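Local atomic coordinates of DUF416 domain-containing protein (Shewanella baltica, PDB entry 2Q9R), a protein that is of unknown function, an all-helical member of the DUF416 family that is seen as a two-chain assembly holding benzoic acid in a pocket. Residues 72-77 with 104-109; 99-104 with 118-123; 125-130 with 192-197. All coordinates share one frame; numbering follows the deposited sequence.

Interaction 1. Residues 72-77 with 104-109; sequences VHLQRL and TLLGAI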
loop_
_atom_site.group_PDB
_atom_site.type_symbol
_atom_site.label_atom_id
_atom_site.label_comp_id
_atom_site.label_asym_id
_atom_site.label_seq_id
_atom_site.Cartn_x
_atom_site.Cartn_y
_atom_site.Cartn_z
ATOM N N VAL A 72 2.182 -0.404 35.818
ATOM C CA VAL A 72 0.863 -1.020 35.682
ATOM C C VAL A 72 0.440 -1.015 34.214
ATOM O O VAL A 72 -0.085 -2.004 33.734
ATOM C CB VAL A 72 -0.226 -0.411 36.614
ATOM C CG1 VAL A 72 -0.681 0.945 36.119
ATOM C CG2 VAL A 72 -1.407 -1.384 36.712
ATOM N N HIS A 73 0.721 0.054 33.498
ATOM C CA HIS A 73 0.488 0.056 32.055
ATOM C C HIS A 73 1.339 -0.940 31.285
ATOM O O HIS A 73 0.839 -1.586 30.359
ATOM C CB HIS A 73 0.677 1.468 31.499
ATOM C CG HIS A 73 -0.409 2.386 31.932
ATOM N ND1 HIS A 73 -1.643 2.397 31.317
ATOM C CD2 HIS A 73 -0.489 3.249 32.969
ATOM C CE1 HIS A 73 -2.429 3.253 31.945
ATOM N NE2 HIS A 73 -1.756 3.782 32.950
ATOM N N LEU A 74 2.621 -1.055 31.649
ATOM C CA LEU A 74 3.512 -2.052 31.048
ATOM C C LEU A 74 2.963 -3.456 31.259
ATOM O O LEU A 74 2.983 -4.286 30.360
ATOM C CB LEU A 74 4.940 -1.959 31.620
ATOM C CG LEU A 74 5.776 -0.755 31.193
ATOM C CD1 LEU A 74 7.129 -0.748 31.947
ATOM C CD2 LEU A 74 5.986 -0.741 29.664
ATOM N N GLN A 75 2.437 -3.721 32.447
ATOM C CA GLN A 75 1.850 -5.026 32.699
ATOM C C GLN A 75 0.586 -5.263 31.890
ATOM O O GLN A 75 0.373 -6.355 31.372
ATOM C CB GLN A 75 1.584 -5.230 34.207
ATOM C CG GLN A 75 1.124 -6.629 34.527
ATOM C CD GLN A 75 2.173 -7.651 34.154
ATOM O OE1 GLN A 75 3.289 -7.602 34.664
ATOM N NE2 GLN A 75 1.834 -8.563 33.235
ATOM N N ARG A 76 -0.277 -4.260 31.798
ATOM C CA ARG A 76 -1.485 -4.391 30.966
ATOM C C ARG A 76 -1.144 -4.543 29.495
ATOM O O ARG A 76 -1.774 -5.328 28.779
ATOM C CB ARG A 76 -2.428 -3.206 31.141
ATOM C CG ARG A 76 -3.130 -3.190 32.487
ATOM C CD ARG A 76 -4.456 -2.449 32.423
ATOM N NE ARG A 76 -5.028 -2.314 33.765
ATOM C CZ ARG A 76 -4.929 -1.235 34.556
ATOM N NH1 ARG A 76 -4.284 -0.130 34.162
ATOM N NH2 ARG A 76 -5.499 -1.258 35.760
ATOM N N LEU A 77 -0.152 -3.792 29.047
ATOM C CA LEU A 77 0.315 -3.949 27.678
ATOM C C LEU A 77 0.780 -5.387 27.411
ATOM O O LEU A 77 0.394 -5.986 26.401
ATOM C CB LEU A 77 1.398 -2.920 27.367
ATOM C CG LEU A 77 0.858 -1.465 27.238
ATOM C CD1 LEU A 77 1.935 -0.376 27.408
ATOM C CD2 LEU A 77 0.160 -1.313 25.886
ATOM N N THR A 104 7.995 -0.561 24.707
ATOM C CA THR A 104 9.389 -0.114 24.588
ATOM C C THR A 104 9.524 1.399 24.869
ATOM O O THR A 104 10.373 1.823 25.623
ATOM C CB THR A 104 9.930 -0.437 23.183
ATOM O OG1 THR A 104 9.772 -1.841 22.939
ATOM C CG2 THR A 104 11.398 -0.024 23.023
ATOM N N LEU A 105 8.645 2.205 24.294
ATOM C CA LEU A 105 8.694 3.659 24.544
ATOM C C LEU A 105 8.424 4.045 26.002
ATOM O O LEU A 105 9.142 4.899 26.581
ATOM C CB LEU A 105 7.730 4.374 23.582
ATOM C CG LEU A 105 7.573 5.864 23.812
ATOM C CD1 LEU A 105 8.966 6.587 23.844
ATOM C CD2 LEU A 105 6.632 6.420 22.733
ATOM N N LEU A 106 7.369 3.473 26.598
ATOM C CA LEU A 106 7.103 3.705 28.006
ATOM C C LEU A 106 8.282 3.243 28.851
ATOM O O LEU A 106 8.684 3.927 29.785
ATOM C CB LEU A 106 5.858 2.962 28.467
ATOM C CG LEU A 106 4.491 3.610 28.323
ATOM C CD1 LEU A 106 3.401 2.570 28.566
ATOM C CD2 LEU A 106 4.360 4.780 29.285
ATOM N N GLY A 107 8.854 2.092 28.512
ATOM C CA GLY A 107 10.016 1.592 29.253
ATOM C C GLY A 107 11.233 2.488 29.118
ATOM O O GLY A 107 11.970 2.682 30.076
ATOM N N ALA A 108 11.417 3.063 27.935
ATOM C CA ALA A 108 12.540 3.957 27.656
ATOM C C ALA A 108 12.413 5.291 28.398
ATOM O O ALA A 108 13.392 5.795 28.935
ATOM C CB ALA A 108 12.675 4.179 26.165
ATOM N N ILE A 109 11.193 5.829 28.439
ATOM C CA ILE A 109 10.832 7.025 29.197
ATOM C C ILE A 109 11.127 6.829 30.670
ATOM O O ILE A 109 11.678 7.706 31.330
ATOM C CB ILE A 109 9.325 7.369 28.967
ATOM C CG1 ILE A 109 9.150 7.973 27.572
ATOM C CG2 ILE A 109 8.778 8.336 30.008
ATOM C CD1 ILE A 109 7.816 7.740 26.964
#
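Leu106 reaches across from one helix toward His73, Leu74 and Leu77 on the other, and the contact is packing alone, with no hydrogen bond across it. Leu106 CG lies anti to its carbonyl carbon (chi1 -87°), and chi2 (168°) carries CD1 on toward the other helix. The tightest pair joins methyl to methyl: Leu77 CD1 lies 3.5 Å from Leu106 CD1, closer than usual for two carbons, and the two side chains cross at about a right angle. The same Leu106 CD1 is 4.2 Å from His73 CB, so the histidine contributes its methylene and not its ring. Leu74 and Leu106 lie side by side, pointing opposite ways, with Leu74 CD2 3.9 Å from Leu106 CB.

The second kind of contact is side chain on backbone: Leu74 CD2 also comes within 4.2 Å of Gly107 N, where the glycine presents bare main chain.

The two segments run nearly antiparallel, at 159°, with axes 10.2 Å apart. They belong to helices 70-79 and 92-111. Helix 47-62 closes one flank, where Leu57 touches Leu106, and Thr52 and Leu56 touch His73; helix 17-42 packs against Leu105 and Ile109 of helix 92-111.

Interaction 2. Residues 99-104 with 118-123; sequences VVAIST and VNISKL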
loop_
_atom_site.group_PDB
_atom_site.type_symbol
_atom_site.label_atom_id
_atom_site.label_comp_id
_atom_site.label_asym_id
_atom_site.label_seq_id
_atom_site.Cartn_x
_atom_site.Cartn_y
_atom_site.Cartn_z
ATOM N N VAL A 99 1.911 -3.022 19.968
ATOM C CA VAL A 99 1.887 -3.010 21.456
ATOM C C VAL A 99 3.329 -3.018 21.984
ATOM O O VAL A 99 3.665 -2.265 22.941
ATOM C CB VAL A 99 0.910 -4.126 22.049
ATOM C CG1 VAL A 99 1.239 -5.503 21.523
ATOM C CG2 VAL A 99 0.891 -4.113 23.585
ATOM N N VAL A 100 4.225 -3.753 21.318
ATOM C CA VAL A 100 5.616 -3.827 21.796
ATOM C C VAL A 100 6.350 -2.464 21.658
ATOM O O VAL A 100 7.161 -2.073 22.526
ATOM C CB VAL A 100 6.411 -4.983 21.111
ATOM C CG1 VAL A 100 7.905 -4.811 21.298
ATOM C CG2 VAL A 100 5.931 -6.383 21.614
ATOM N N ALA A 101 6.052 -1.733 20.602
ATOM C CA ALA A 101 6.541 -0.333 20.456
ATOM C C ALA A 101 6.133 0.580 21.613
ATOM O O ALA A 101 6.926 1.342 22.130
ATOM C CB ALA A 101 6.040 0.258 19.132
ATOM N N ILE A 102 4.861 0.521 21.978
ATOM C CA ILE A 102 4.353 1.341 23.053
ATOM C C ILE A 102 5.030 0.923 24.343
ATOM O O ILE A 102 5.489 1.791 25.113
ATOM C CB ILE A 102 2.805 1.263 23.159
ATOM C CG1 ILE A 102 2.188 1.852 21.882
ATOM C CG2 ILE A 102 2.341 2.019 24.389
ATOM C CD1 ILE A 102 0.709 1.476 21.626
ATOM N N SER A 103 5.148 -0.384 24.564
ATOM C CA SER A 103 5.819 -0.871 25.763
ATOM C C SER A 103 7.273 -0.408 25.820
ATOM O O SER A 103 7.739 0.020 26.861
ATOM C CB SER A 103 5.784 -2.394 25.847
ATOM O OG SER A 103 4.461 -2.897 25.847
ATOM N N THR A 104 7.995 -0.561 24.707
ATOM C CA THR A 104 9.389 -0.114 24.588
ATOM C C THR A 104 9.524 1.399 24.869
ATOM O O THR A 104 10.373 1.823 25.623
ATOM C CB THR A 104 9.930 -0.437 23.183
ATOM O OG1 THR A 104 9.772 -1.841 22.939
ATOM C CG2 THR A 104 11.398 -0.024 23.023
ATOM N N VAL A 118 14.954 6.042 20.006
ATOM C CA VAL A 118 15.438 6.154 18.644
ATOM C C VAL A 118 15.059 4.878 17.874
ATOM O O VAL A 118 14.568 4.977 16.792
ATOM C CB VAL A 118 17.009 6.399 18.576
ATOM C CG1 VAL A 118 17.566 6.149 17.158
ATOM C CG2 VAL A 118 17.419 7.820 19.118
ATOM N N ASN A 119 15.256 3.703 18.468
ATOM C CA ASN A 119 14.947 2.426 17.786
ATOM C C ASN A 119 13.484 2.140 17.474
ATOM O O ASN A 119 13.191 1.193 16.746
ATOM C CB ASN A 119 15.549 1.236 18.545
ATOM C CG ASN A 119 17.044 1.078 18.263
ATOM O OD1 ASN A 119 17.571 1.667 17.300
ATOM N ND2 ASN A 119 17.738 0.297 19.103
ATOM N N ILE A 120 12.568 2.964 17.985
ATOM C CA ILE A 120 11.183 2.887 17.564
ATOM C C ILE A 120 11.116 3.161 16.091
ATOM O O ILE A 120 10.181 2.668 15.399
ATOM C CB ILE A 120 10.243 3.883 18.341
ATOM C CG1 ILE A 120 10.132 3.508 19.842
ATOM C CG2 ILE A 120 8.886 3.963 17.697
ATOM C CD1 ILE A 120 9.989 2.034 20.158
ATOM N N SER A 121 12.099 3.925 15.557
ATOM C CA SER A 121 12.168 4.136 14.077
ATOM C C SER A 121 12.307 2.832 13.277
ATOM O O SER A 121 11.633 2.629 12.259
ATOM C CB SER A 121 13.322 5.066 13.664
ATOM O OG SER A 121 13.465 5.091 12.221
ATOM N N LYS A 122 13.238 1.996 13.707
ATOM C CA LYS A 122 13.484 0.701 13.101
ATOM C C LYS A 122 12.319 -0.268 13.278
ATOM O O LYS A 122 12.005 -1.076 12.403
ATOM C CB LYS A 122 14.730 0.098 13.730
ATOM C CG LYS A 122 16.026 0.847 13.345
ATOM C CD LYS A 122 17.262 0.226 14.022
ATOM C CE LYS A 122 18.595 0.864 13.541
ATOM N NZ LYS A 122 19.790 0.247 14.226
ATOM N N LEU A 123 11.658 -0.206 14.423
ATOM C CA LEU A 123 10.530 -1.070 14.653
ATOM C C LEU A 123 9.461 -0.751 13.620
ATOM O O LEU A 123 8.926 -1.642 12.946
ATOM C CB LEU A 123 10.052 -0.897 16.083
ATOM C CG LEU A 123 8.918 -1.805 16.530
ATOM C CD1 LEU A 123 8.925 -1.969 18.059
ATOM C CD2 LEU A 123 7.601 -1.221 16.029
#
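Ala101 meets Ile120 and Leu123 where helix 92-111 packs on the first turn of helix 120-136, a helix-helix contact within the all-helical DUF416 fold; the short helix 114-118 lies between the two in sequence. Ala101 has the most surface buried here. Its small side chain lets the second helix come near, and the CA atoms of Ala101 and Ile120 are 6.3 Å apart. Both methyls of Leu123 press on Ala101 from one side: Leu123 CD2 is 3.8 Å from Ala101 CB, and Leu123 CD1 touches both CA and CB of the same residue. Leu123 has CG anti to its backbone N (chi1 -176°), which carries the fork of the side chain toward helix 92-111. Its CD1 also makes a looser contact with Val100 CG1, at 4.4 Å, on the margin of the patch.

Ile120 works through the end of its longer branch. Its CD1 sits 3.7 Å from Ala101 O and 3.8 Å from Thr104 CG2, touching two residues three apart on the facing helix. The side chains of Thr104 and Ile120 run past one another head to tail, methyl against methyl.

Helix 17-42 adds a further layer, with Met31 touching both Ala101 and Leu123 and Cys28 touching Ala101. No polar bond crosses between the segments; the hydroxyl of Thr104 turns back to its own helix. With OG1 beside the backbone N (chi1 -56°) and CG2 left to meet Ile120, Thr104 OG1 donates to Val100 O at 2.7 Å. That oxygen is gripped twice, since Thr104 N also donates to it, and the two donors arrive from opposite faces of the carbonyl plane, OG1 standing 38° out of it.

Interaction 3. Residues 125-130 with 192-197; sequences SSTVAN and VSNIGI. With BEZ (benzoic acid), chain E.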
loop_
_atom_site.group_PDB
_atom_site.type_symbol
_atom_site.label_atom_id
_atom_site.label_comp_id
_atom_site.label_asym_id
_atom_site.label_seq_id
_atom_site.Cartn_x
_atom_site.Cartn_y
_atom_site.Cartn_z
ATOM N N SER A 125 9.781 0.778 10.655
ATOM C CA SER A 125 10.147 0.435 9.321
ATOM C C SER A 125 10.224 -1.079 9.104
ATOM O O SER A 125 9.903 -1.578 8.014
ATOM C CB SER A 125 11.402 1.186 8.850
ATOM O OG SER A 125 12.480 0.932 9.698
ATOM N N SER A 126 10.638 -1.822 10.111
ATOM C CA SER A 126 10.689 -3.273 9.950
ATOM C C SER A 126 9.318 -3.892 9.764
ATOM O O SER A 126 9.174 -4.870 9.042
ATOM C CB SER A 126 11.345 -3.906 11.166
ATOM O OG SER A 126 12.635 -3.350 11.306
ATOM N N THR A 127 8.318 -3.353 10.458
ATOM C CA THR A 127 6.963 -3.836 10.291
ATOM C C THR A 127 6.578 -3.765 8.819
ATOM O O THR A 127 6.011 -4.710 8.237
ATOM C CB THR A 127 5.949 -3.045 11.190
ATOM O OG1 THR A 127 6.333 -3.212 12.554
ATOM C CG2 THR A 127 4.561 -3.576 11.027
ATOM N N VAL A 128 6.927 -2.654 8.205
ATOM C CA VAL A 128 6.616 -2.454 6.761
ATOM C C VAL A 128 7.420 -3.405 5.845
ATOM O O VAL A 128 6.865 -4.023 4.931
ATOM C CB VAL A 128 6.849 -1.016 6.344
ATOM C CG1 VAL A 128 6.478 -0.855 4.828
ATOM C CG2 VAL A 128 6.020 -0.105 7.234
ATOM N N ALA A 129 8.716 -3.546 6.092
ATOM C CA ALA A 129 9.503 -4.505 5.297
ATOM C C ALA A 129 8.984 -5.932 5.453
ATOM O O ALA A 129 8.979 -6.679 4.491
ATOM C CB ALA A 129 10.953 -4.434 5.673
ATOM N N ASN A 130 8.565 -6.315 6.662
ATOM C CA ASN A 130 8.156 -7.694 6.940
ATOM C C ASN A 130 6.860 -8.009 6.228
ATOM O O ASN A 130 6.691 -9.105 5.687
ATOM C CB ASN A 130 7.964 -7.948 8.435
ATOM C CG ASN A 130 9.251 -8.012 9.190
ATOM O OD1 ASN A 130 10.326 -8.240 8.622
ATOM N ND2 ASN A 130 9.164 -7.791 10.486
ATOM N N VAL A 192 -4.340 6.145 9.073
ATOM C CA VAL A 192 -3.786 5.066 8.239
ATOM C C VAL A 192 -2.453 4.620 8.875
ATOM O O VAL A 192 -1.618 5.466 9.181
ATOM C CB VAL A 192 -3.602 5.499 6.804
ATOM C CG1 VAL A 192 -3.103 4.362 5.950
ATOM C CG2 VAL A 192 -4.934 6.053 6.259
ATOM N N SER A 193 -2.283 3.298 9.071
ATOM C CA SER A 193 -1.102 2.754 9.758
ATOM C C SER A 193 0.088 2.747 8.832
ATOM O O SER A 193 -0.042 3.007 7.645
ATOM C CB SER A 193 -1.337 1.329 10.258
ATOM O OG SER A 193 -1.159 0.328 9.245
ATOM N N ASN A 194 1.224 2.339 9.364
ATOM C CA ASN A 194 2.465 2.207 8.575
ATOM C C ASN A 194 2.399 1.157 7.546
ATOM O O ASN A 194 3.233 1.150 6.644
ATOM C CB ASN A 194 3.671 1.942 9.504
ATOM C CG ASN A 194 3.438 0.810 10.465
ATOM O OD1 ASN A 194 2.283 0.473 10.771
ATOM N ND2 ASN A 194 4.505 0.280 11.029
ATOM N N ILE A 195 1.405 0.272 7.643
ATOM C CA ILE A 195 1.190 -0.734 6.597
ATOM C C ILE A 195 -0.169 -0.565 5.887
ATOM O O ILE A 195 -0.685 -1.508 5.238
ATOM C CB ILE A 195 1.464 -2.183 7.056
ATOM C CG1 ILE A 195 0.643 -2.587 8.283
ATOM C CG2 ILE A 195 2.938 -2.409 7.317
ATOM C CD1 ILE A 195 0.505 -4.135 8.370
ATOM N N GLY A 196 -0.731 0.635 6.006
ATOM C CA GLY A 196 -1.890 1.039 5.228
ATOM C C GLY A 196 -3.253 0.656 5.794
ATOM O O GLY A 196 -4.258 0.707 5.110
ATOM N N ILE A 197 -3.282 0.262 7.051
ATOM C CA ILE A 197 -4.521 -0.143 7.707
ATOM C C ILE A 197 -5.301 1.034 8.251
ATOM O O ILE A 197 -4.777 1.933 8.964
ATOM C CB ILE A 197 -4.241 -1.160 8.849
ATOM C CG1 ILE A 197 -3.543 -2.399 8.257
ATOM C CG2 ILE A 197 -5.549 -1.482 9.552
ATOM C CD1 ILE A 197 -4.374 -3.097 7.155
HETATM C C BEZ E . -3.398 -7.997 7.351
HETATM O O1 BEZ E . -3.278 -7.302 6.292
HETATM O O2 BEZ E . -3.474 -9.264 7.332
HETATM C C1 BEZ E . -3.471 -7.304 8.668
HETATM C C2 BEZ E . -4.343 -7.783 9.675
HETATM C C3 BEZ E . -4.390 -7.104 10.892
HETATM C C4 BEZ E . -3.584 -5.989 11.104
HETATM C C5 BEZ E . -2.730 -5.526 10.100
HETATM C C6 BEZ E . -2.659 -6.194 8.865
HETATM O O HOH W 1 4.903 -1.212 13.552
#
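Val128 CG1 lies anti to the backbone N (chi1 -179°), leaving CG2 beside that N, where it meets Asn194 and Ile195. In Ile195, chi1 (56°) sets CG1 between the backbone N and the carbonyl carbon, and chi2 (158°) extends CD1 to the benzoic acid ring, 3.8 Å from its C6; Ile195 CG2 rests 3.7 Å from Val128 CA and 3.8 Å from Val128 CG2. Ile197 CG1 touches the same ring at C5, both isoleucines lining the benzoic acid pocket.

Thr127 and Asn194 cross at about a right angle, Asn194 ND2 lying 3.6 Å from Thr127 CB. A water joins their polar ends, donating to Thr127 OG1 and accepting from Asn194 ND2; OG1 also bonds Asp97, Asn194 OD1 bonds Asn34, and ND2 also bonds Ser124 O. The loop is shaped by a type I turn from Ser193 to Gly196 and an ST turn, in which Ser193 OG accepts from Ile195 N at 3.0 Å; the same oxygen also accepts from Ile197 N.

An alanine at Ile195 would probably leave Val128 without the methyl CG2 that packs on it and the benzoic acid ring without CD1 beside C6.

The loop follows helix 177-190 and lies on helix 120-136. Helix 17-42 meets it at Arg30, Asn34 and Leu37, helix 153-170 packs on Val128, and Pro94 of helix 92-111 touches Thr127 and Ile195.

Helix 92-111 joins interactions 1 and 2, whose centres are 11 Å apart and which share Thr104. Leu77 CD1 also lies 3.9 Å from Ile102 CG2. Helices 70-79 and 120-136 pack on different faces of helix 92-111. Helix 120-136 then carries the chain on from interaction 2 to interaction 3, centres 13 Å apart. Interactions 1 and 3 lie on opposite sides of the chain's centre, 22 Å between centres. Interaction 3 alone contains residues of the benzoic acid pocket; the side chain of Leu123 in interaction 2 is about 13 Å from a bound benzoic acid. His152 and Ser136 of the second subunit hydrogen-bond the ligand, placing this end at the dimer interface.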